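PDB 6A7T: N-acetylglucosamine-specific lectin from Saxidomus purpuratus, which binds N-acetylglucosamine and N-acetylgalactosamine through a C-type lectin domain, with calcium-independent carbohydrate recognition. Local coordinates for residues T83-Y88 against N148-C153. Sequence-based numbering, arbitrary orientation.
Sequences TAKHYY and NGPCIC
P150 packs on one face of the Y88 ring where the two antiparallel sheets of the C-type lectin domain meet, the start of strand 87-95 against the start of strand 149-155. The two side chains cross at about a right angle: P150 CG makes a CH-pi contact 3.7 Å from the ring centroid and 17° off the normal, and CB joins it over the CD2-CE2 side. Y88 CG stands anti to its own carbonyl carbon (chi1 -71°), which carries the ring under the proline, while C151 O meets the ring edge near its plane. At the backbone, Y88 CA makes a CA-H...O contact of 3.5 Å with P150 O. P150 CG also lies 3.2 Å from Y87 O, with CD alongside. I152 continues the apolar seam, its CG1 lying 4.0 Å from Y88 CB. Y87, which precedes Y88, passes CE2 3.9 Å from G149 CA and brings OH to 2.7 Å from N148 O. The aliphatic part of K85 flanks the proline, CG to P150 CG 4.1 Å. E44 of strand 38-47 takes both polar ends, a salt bridge from K85 NZ and a hydrogen bond with Y88 OH. Helix 69-80 borders the seam, L79 touching Y88 and I75 touching I152, while backbone hydrogen bonds tie P150 to W89 of strand 87-95, Y88 to Y128 of strand 125-131 and C151 to D43 of strand 38-47.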
loop_
_atom_site.group_PDB
_atom_site.type_symbol
_atom_site.label_atom_id
_atom_site.label_comp_id
_atom_site.label_asym_id
_atom_site.label_seq_id
_atom_site.Cartn_x
_atom_site.Cartn_y
_atom_site.Cartn_z
ATOM N N THR B 83 28.118 14.325 3.462
ATOM C CA THR B 83 29.070 13.262 3.262
ATOM C C THR B 83 29.652 12.727 4.568
ATOM O O THR B 83 30.349 11.726 4.525
ATOM C CB THR B 83 30.212 13.672 2.326
ATOM O OG1 THR B 83 30.770 14.832 2.932
ATOM C CG2 THR B 83 29.759 13.987 0.923
ATOM N N ALA B 84 29.215 13.247 5.709
ATOM C CA ALA B 84 29.742 12.811 7.013
ATOM C C ALA B 84 29.254 11.395 7.357
ATOM O O ALA B 84 29.977 10.618 7.952
ATOM C CB ALA B 84 29.358 13.813 8.027
ATOM N N LYS B 85 27.972 11.108 7.032
ATOM C CA LYS B 85 27.339 9.803 7.352
ATOM C C LYS B 85 27.166 8.945 6.085
ATOM O O LYS B 85 26.973 9.527 4.996
ATOM C CB LYS B 85 25.971 10.094 7.986
ATOM C CG LYS B 85 26.049 10.911 9.278
ATOM C CD LYS B 85 26.887 10.275 10.357
ATOM C CE LYS B 85 26.705 10.778 11.777
ATOM N NZ LYS B 85 26.908 12.224 11.919
ATOM N N HIS B 86 27.312 7.617 6.250
ATOM C CA HIS B 86 27.079 6.692 5.134
ATOM C C HIS B 86 25.965 5.672 5.419
ATOM O O HIS B 86 25.708 4.824 4.561
ATOM C CB HIS B 86 28.360 5.942 4.744
ATOM C CG HIS B 86 28.919 5.133 5.852
ATOM N ND1 HIS B 86 29.546 5.717 6.957
ATOM C CD2 HIS B 86 28.940 3.791 6.075
ATOM C CE1 HIS B 86 29.893 4.766 7.800
ATOM N NE2 HIS B 86 29.567 3.574 7.267
ATOM N N TYR B 87 25.271 5.784 6.539
ATOM C CA TYR B 87 24.039 4.934 6.800
ATOM C C TYR B 87 23.139 5.651 7.804
ATOM O O TYR B 87 23.617 6.279 8.727
ATOM C CB TYR B 87 24.348 3.511 7.297
ATOM C CG TYR B 87 25.029 3.406 8.634
ATOM C CD1 TYR B 87 26.398 3.536 8.696
ATOM C CD2 TYR B 87 24.334 3.157 9.807
ATOM C CE1 TYR B 87 27.070 3.424 9.894
ATOM C CE2 TYR B 87 25.002 3.035 11.014
ATOM C CZ TYR B 87 26.375 3.188 11.054
ATOM O OH TYR B 87 27.110 3.113 12.215
ATOM N N TYR B 88 21.798 5.438 7.660
ATOM C CA TYR B 88 20.760 5.982 8.544
ATOM C C TYR B 88 19.706 4.878 8.793
ATOM O O TYR B 88 19.263 4.258 7.834
ATOM C CB TYR B 88 20.049 7.183 7.935
ATOM C CG TYR B 88 20.860 8.450 7.832
ATOM C CD1 TYR B 88 21.898 8.548 6.919
ATOM C CD2 TYR B 88 20.563 9.538 8.639
ATOM C CE1 TYR B 88 22.616 9.730 6.767
ATOM C CE2 TYR B 88 21.342 10.694 8.558
ATOM C CZ TYR B 88 22.315 10.802 7.586
ATOM O OH TYR B 88 23.031 11.972 7.528
ATOM N N ASN B 148 25.816 1.932 16.337
ATOM C CA ASN B 148 25.283 3.243 16.579
ATOM C C ASN B 148 25.316 4.054 15.298
ATOM O O ASN B 148 26.322 4.095 14.652
ATOM C CB ASN B 148 26.039 3.964 17.696
ATOM C CG ASN B 148 25.547 3.524 19.054
ATOM O OD1 ASN B 148 24.886 4.286 19.763
ATOM N ND2 ASN B 148 25.893 2.332 19.460
ATOM N N GLY B 149 24.197 4.718 14.991
ATOM C CA GLY B 149 24.136 5.576 13.847
ATOM C C GLY B 149 23.035 6.598 13.957
ATOM O O GLY B 149 22.286 6.604 14.918
ATOM N N PRO B 150 22.905 7.456 12.944
ATOM C CA PRO B 150 21.821 8.414 12.842
ATOM C C PRO B 150 20.580 7.683 12.309
ATOM O O PRO B 150 20.612 6.501 11.963
ATOM C CB PRO B 150 22.347 9.436 11.819
ATOM C CG PRO B 150 23.136 8.547 10.881
ATOM C CD PRO B 150 23.764 7.515 11.763
ATOM N N CYS B 151 19.473 8.421 12.274
ATOM C CA CYS B 151 18.205 7.804 11.846
ATOM C C CYS B 151 17.307 8.834 11.173
ATOM O O CYS B 151 17.603 10.056 11.177
ATOM C CB CYS B 151 17.552 7.180 13.072
ATOM S SG CYS B 151 16.903 8.339 14.302
ATOM N N ILE B 152 16.220 8.348 10.545
ATOM C CA ILE B 152 15.200 9.217 9.946
ATOM C C ILE B 152 13.843 8.956 10.614
ATOM O O ILE B 152 13.337 7.855 10.575
ATOM C CB ILE B 152 15.111 8.967 8.439
ATOM C CG1 ILE B 152 16.482 9.015 7.790
ATOM C CG2 ILE B 152 14.127 9.960 7.836
ATOM C CD1 ILE B 152 16.557 8.568 6.377
ATOM N N CYS B 153 13.307 9.981 11.257
ATOM C CA CYS B 153 11.960 9.923 11.787
ATOM C C CYS B 153 10.973 10.581 10.814
ATOM O O CYS B 153 11.307 11.436 10.023
ATOM C CB CYS B 153 11.805 10.637 13.127
ATOM S SG CYS B 153 12.975 10.101 14.406
#